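Local coordinates for thermophilic dibenzothiophene desulfurization enzyme C (Paenibacillus sp. A11-2, PDB 5XB8), which probably uses reduced flavin mononucleotide and oxygen to oxidise the sulfur of dibenzothiophene, first to the 5-oxide and then to the 5,5-dioxide, at residues H257-I262 with I346-L351; L168-V173 with A187-D192. All coordinates share one frame; numbering follows the deposited sequence.

Interaction 1: H257-I262 with I346-L351; sequences HLYLGI and IVATRL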
loop_
_atom_site.group_PDB
_atom_site.type_symbol
_atom_site.label_atom_id
_atom_site.label_comp_id
_atom_site.label_asym_id
_atom_site.label_seq_id
_atom_site.Cartn_x
_atom_site.Cartn_y
_atom_site.Cartn_z
ATOM N N HIS A 257 20.550 8.101 4.493
ATOM C CA HIS A 257 21.323 7.041 5.123
ATOM C C HIS A 257 20.945 6.862 6.588
ATOM O O HIS A 257 21.062 5.748 7.100
ATOM C CB HIS A 257 22.828 7.316 4.959
ATOM C CG HIS A 257 23.359 6.900 3.620
ATOM N ND1 HIS A 257 23.204 7.668 2.487
ATOM C CD2 HIS A 257 23.999 5.772 3.224
ATOM C CE1 HIS A 257 23.728 7.031 1.453
ATOM N NE2 HIS A 257 24.221 5.881 1.872
ATOM N N LEU A 258 20.486 7.922 7.269
ATOM C CA LEU A 258 19.922 7.743 8.605
ATOM C C LEU A 258 18.698 6.846 8.541
ATOM O O LEU A 258 18.551 5.929 9.350
ATOM C CB LEU A 258 19.544 9.081 9.235
ATOM C CG LEU A 258 20.627 10.154 9.430
ATOM C CD1 LEU A 258 20.009 11.414 10.002
ATOM C CD2 LEU A 258 21.754 9.661 10.345
ATOM N N TYR A 259 17.824 7.072 7.556
ATOM C CA TYR A 259 16.613 6.265 7.439
ATOM C C TYR A 259 16.922 4.821 7.074
ATOM O O TYR A 259 16.310 3.894 7.624
ATOM C CB TYR A 259 15.659 6.879 6.410
ATOM C CG TYR A 259 15.349 8.322 6.680
ATOM C CD1 TYR A 259 15.536 8.878 7.935
ATOM C CD2 TYR A 259 14.891 9.138 5.672
ATOM C CE1 TYR A 259 15.277 10.219 8.174
ATOM C CE2 TYR A 259 14.626 10.474 5.893
ATOM C CZ TYR A 259 14.828 11.014 7.135
ATOM O OH TYR A 259 14.571 12.349 7.295
ATOM N N LEU A 260 17.844 4.594 6.136
ATOM C CA LEU A 260 18.211 3.220 5.801
ATOM C C LEU A 260 18.934 2.532 6.953
ATOM O O LEU A 260 18.776 1.321 7.153
ATOM C CB LEU A 260 19.074 3.200 4.545
ATOM C CG LEU A 260 18.374 3.712 3.283
ATOM C CD1 LEU A 260 19.342 3.646 2.101
ATOM C CD2 LEU A 260 17.079 2.941 3.003
ATOM N N GLY A 261 19.728 3.280 7.715
ATOM C CA GLY A 261 20.371 2.709 8.892
ATOM C C GLY A 261 19.365 2.289 9.954
ATOM O O GLY A 261 19.419 1.167 10.468
ATOM N N ILE A 262 18.427 3.176 10.283
ATOM C CA ILE A 262 17.352 2.823 11.218
ATOM C C ILE A 262 16.596 1.605 10.710
ATOM O O ILE A 262 16.320 0.658 11.459
ATOM C CB ILE A 262 16.417 4.024 11.422
ATOM C CG1 ILE A 262 17.169 5.159 12.114
ATOM C CG2 ILE A 262 15.182 3.643 12.230
ATOM C CD1 ILE A 262 16.444 6.473 12.055
ATOM N N ILE A 346 12.767 9.523 -0.602
ATOM C CA ILE A 346 11.349 9.164 -0.614
ATOM C C ILE A 346 11.180 7.685 -0.316
ATOM O O ILE A 346 10.394 7.293 0.554
ATOM C CB ILE A 346 10.717 9.528 -1.972
ATOM C CG1 ILE A 346 10.652 11.039 -2.139
ATOM C CG2 ILE A 346 9.340 8.931 -2.081
ATOM C CD1 ILE A 346 10.437 11.471 -3.595
ATOM N N VAL A 347 11.921 6.843 -1.035
ATOM C CA VAL A 347 11.792 5.405 -0.863
ATOM C C VAL A 347 12.208 5.013 0.542
ATOM O O VAL A 347 11.559 4.176 1.189
ATOM C CB VAL A 347 12.627 4.670 -1.923
ATOM C CG1 VAL A 347 12.742 3.200 -1.612
ATOM C CG2 VAL A 347 12.004 4.882 -3.323
ATOM N N ALA A 348 13.307 5.594 1.028
ATOM C CA ALA A 348 13.800 5.272 2.364
ATOM C C ALA A 348 12.827 5.726 3.446
ATOM O O ALA A 348 12.661 5.038 4.465
ATOM C CB ALA A 348 15.176 5.908 2.584
ATOM N N THR A 349 12.192 6.887 3.259
ATOM C CA THR A 349 11.186 7.364 4.206
ATOM C C THR A 349 10.026 6.383 4.299
ATOM O O THR A 349 9.618 5.982 5.399
ATOM C CB THR A 349 10.684 8.751 3.784
ATOM O OG1 THR A 349 11.733 9.702 3.939
ATOM C CG2 THR A 349 9.478 9.221 4.611
ATOM N N ARG A 350 9.459 6.002 3.149
ATOM C CA ARG A 350 8.318 5.096 3.168
ATOM C C ARG A 350 8.698 3.771 3.792
ATOM O O ARG A 350 7.939 3.202 4.589
ATOM C CB ARG A 350 7.790 4.868 1.755
ATOM C CG ARG A 350 6.603 5.722 1.374
ATOM C CD ARG A 350 6.949 7.180 1.316
ATOM N NE ARG A 350 5.875 7.975 0.711
ATOM C CZ ARG A 350 5.000 8.718 1.385
ATOM N NH1 ARG A 350 4.079 9.401 0.717
ATOM N NH2 ARG A 350 5.035 8.787 2.717
ATOM N N LEU A 351 9.870 3.265 3.436
ATOM C CA LEU A 351 10.309 1.977 3.932
ATOM C C LEU A 351 10.470 1.993 5.448
ATOM O O LEU A 351 9.950 1.116 6.149
ATOM C CB LEU A 351 11.625 1.606 3.257
ATOM C CG LEU A 351 12.302 0.348 3.803
ATOM C CD1 LEU A 351 11.395 -0.858 3.649
ATOM C CD2 LEU A 351 13.618 0.131 3.083
#
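T349 OG1 bonds to the carbonyl of K345 one turn earlier in its own helix and at the same time rests against the ring of Y259, 3.6 Å from Y259 CE2. The approach is oblique, neither over the face nor at the edge, and the two side chains run alongside each other in the same direction. With CG anti to its carbonyl carbon (chi1 -53°), Y259 sets its ring alongside T349 and has A348 CB at the ring edge, near its plane. Its hydroxyl bonds to ND1 of H385, whose ring meets the tyrosine ring at about 70°. Where the helices come nearest, the CA atoms of Y259 and A348 are 5.9 Å apart, and the A348 methyl touches both Y259 and L260, its CB lying 4.0 Å from Y259 CB and 3.5 Å from L260 CD2. L351 CD2 touches L260 CD2 more loosely, at 4.5 Å. The segment axes approach to 8.7 Å at 33°, running roughly parallel, and A309 and A313 of helix 293-324 close over L260. No hydrogen bond crosses between the segments, so their mutual contact is van der Waals packing, while the two buried hydroxyls find their polar partners in K345 and H385.

Interaction 2: L168-V173 with A187-D192; sequences LLVFAV and ALIPSD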
loop_
_atom_site.group_PDB
_atom_site.type_symbol
_atom_site.label_atom_id
_atom_site.label_comp_id
_atom_site.label_asym_id
_atom_site.label_seq_id
_atom_site.Cartn_x
_atom_site.Cartn_y
_atom_site.Cartn_z
ATOM N N LEU A 168 29.910 26.129 16.001
ATOM C CA LEU A 168 28.555 26.189 15.470
ATOM C C LEU A 168 28.598 26.832 14.094
ATOM O O LEU A 168 29.229 27.875 13.919
ATOM C CB LEU A 168 27.632 27.003 16.374
ATOM C CG LEU A 168 27.270 26.399 17.721
ATOM C CD1 LEU A 168 26.478 27.419 18.464
ATOM C CD2 LEU A 168 26.494 25.077 17.549
ATOM N N LEU A 169 27.939 26.198 13.131
ATOM C CA LEU A 169 27.692 26.792 11.825
ATOM C C LEU A 169 26.413 27.603 11.945
ATOM O O LEU A 169 25.336 27.048 12.191
ATOM C CB LEU A 169 27.575 25.711 10.760
ATOM C CG LEU A 169 27.231 26.176 9.351
ATOM C CD1 LEU A 169 28.284 27.145 8.836
ATOM C CD2 LEU A 169 27.122 24.954 8.468
ATOM N N VAL A 170 26.543 28.916 11.802
ATOM C CA VAL A 170 25.482 29.867 12.100
ATOM C C VAL A 170 25.120 30.625 10.831
ATOM O O VAL A 170 26.007 31.030 10.072
ATOM C CB VAL A 170 25.942 30.841 13.205
ATOM C CG1 VAL A 170 24.902 31.911 13.461
ATOM C CG2 VAL A 170 26.238 30.061 14.492
ATOM N N PHE A 171 23.821 30.845 10.621
ATOM C CA PHE A 171 23.311 31.635 9.506
ATOM C C PHE A 171 22.477 32.785 10.038
ATOM O O PHE A 171 21.734 32.635 11.017
ATOM C CB PHE A 171 22.456 30.798 8.538
ATOM C CG PHE A 171 23.185 29.633 7.936
ATOM C CD1 PHE A 171 23.400 28.461 8.651
ATOM C CD2 PHE A 171 23.675 29.718 6.661
ATOM C CE1 PHE A 171 24.093 27.398 8.069
ATOM C CE2 PHE A 171 24.363 28.667 6.081
ATOM C CZ PHE A 171 24.577 27.516 6.776
ATOM N N ALA A 172 22.606 33.937 9.387
ATOM C CA ALA A 172 21.826 35.114 9.724
ATOM C C ALA A 172 21.567 35.908 8.452
ATOM O O ALA A 172 22.209 35.696 7.422
ATOM C CB ALA A 172 22.544 35.984 10.763
ATOM N N VAL A 173 20.612 36.825 8.534
ATOM C CA VAL A 173 20.276 37.721 7.432
ATOM C C VAL A 173 20.737 39.123 7.795
ATOM O O VAL A 173 20.522 39.581 8.923
ATOM C CB VAL A 173 18.765 37.690 7.142
ATOM C CG1 VAL A 173 18.402 38.701 6.090
ATOM C CG2 VAL A 173 18.362 36.306 6.688
ATOM N N ALA A 187 28.682 31.749 9.188
ATOM C CA ALA A 187 29.932 31.847 9.919
ATOM C C ALA A 187 30.140 30.584 10.735
ATOM O O ALA A 187 29.200 29.837 11.008
ATOM C CB ALA A 187 29.943 33.073 10.829
ATOM N N LEU A 188 31.395 30.350 11.109
ATOM C CA LEU A 188 31.786 29.216 11.939
ATOM C C LEU A 188 32.354 29.795 13.230
ATOM O O LEU A 188 33.449 30.369 13.220
ATOM C CB LEU A 188 32.821 28.365 11.213
ATOM C CG LEU A 188 32.864 26.841 11.222
ATOM C CD1 LEU A 188 34.248 26.381 11.586
ATOM C CD2 LEU A 188 31.825 26.180 12.080
ATOM N N ILE A 189 31.615 29.686 14.333
ATOM C CA ILE A 189 32.031 30.385 15.549
ATOM C C ILE A 189 32.140 29.435 16.736
ATOM O O ILE A 189 31.475 28.384 16.775
ATOM C CB ILE A 189 31.084 31.546 15.887
ATOM C CG1 ILE A 189 29.699 31.033 16.277
ATOM C CG2 ILE A 189 31.008 32.537 14.726
ATOM C CD1 ILE A 189 28.801 32.128 16.848
ATOM N N PRO A 190 32.969 29.765 17.725
ATOM C CA PRO A 190 33.002 28.964 18.953
ATOM C C PRO A 190 31.655 28.993 19.647
ATOM O O PRO A 190 30.988 30.028 19.709
ATOM C CB PRO A 190 34.080 29.649 19.804
ATOM C CG PRO A 190 34.858 30.496 18.861
ATOM C CD PRO A 190 33.913 30.896 17.773
ATOM N N SER A 191 31.236 27.829 20.159
ATOM C CA SER A 191 29.949 27.779 20.837
ATOM C C SER A 191 29.988 28.540 22.152
ATOM O O SER A 191 28.929 28.926 22.658
ATOM C CB SER A 191 29.516 26.330 21.081
ATOM O OG SER A 191 30.473 25.653 21.882
ATOM N N ASP A 192 31.177 28.790 22.696
ATOM C CA ASP A 192 31.311 29.534 23.943
ATOM C C ASP A 192 31.595 31.017 23.720
ATOM O O ASP A 192 31.946 31.718 24.674
ATOM C CB ASP A 192 32.400 28.907 24.825
ATOM C CG ASP A 192 33.780 28.936 24.188
ATOM O OD1 ASP A 192 33.885 29.157 22.968
ATOM O OD2 ASP A 192 34.775 28.720 24.912
#
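L168 and S191 meet at the end of an antiparallel strand pair, and the leucine side chain can be followed outward from the sheet. Its CB passes 4.1 Å from I189 O, the carbonyl that receives the L168 amide; its CG lies 4.0 Å from S191 CB, and CD1 brushes the same carbon. Having CG anti to the carbonyl carbon (chi1 -70°) brings the branch over the serine methylene, while S191 OG bonds to the carbonyl of A165. The backbones are joined by two reciprocal pairs of hydrogen bonds. L168 and I189 exchange one pair, with L168 N to I189 O at 2.9 Å and an N-H...O angle of 169°; V170 and A187 exchange the other, in which the bond from A187 N to V170 O is the more bent, at 153°. Between them L169 and L188 form a non-hydrogen-bonded pair, where L188 CA sends a CH...O contact to L168 O and L169 CA another to A187 O. Side chains alternate between the faces. On one, V170 CG2 lies across I189 CG1 at 4.0 Å, and V222 covers A187 and I189. On the other, L188 CD2 bends back to 3.6 Å from L168 O, and L169 CD1 is likewise 3.6 Å from A187 O; helix 85-104 packs here, through Y100 on L169 and V101 on L188. The L169 backbone also bonds to G125 and A127 of the next strand, and its side chain lies about 4 Å from that of N126, an FMN-binding residue. This is a beta hairpin in the beta domain that acyl-CoA dehydrogenase-like flavoenzymes place between their helical domains, here with one strand beside the flavin site.

From the N terminus, the chain first runs through helices such as 85-104, then enters the beta domain, where interaction 2 closes a short hairpin loop: 13 residues separate its segments. The chain goes on through the remaining strands to helix 247-276, and interaction 1 then closes a much longer loop, 83 residues that are mostly helical and include all of helix 293-324. The two loops follow in series, neither nested nor crossing. Interaction 2 joins neighbouring strands of the middle domain, whereas interaction 1 joins helices 247-276 and 331-358 of the C-terminal domain. Their centres are 30 Å apart, on opposite sides of the chain's centre, and they do not touch.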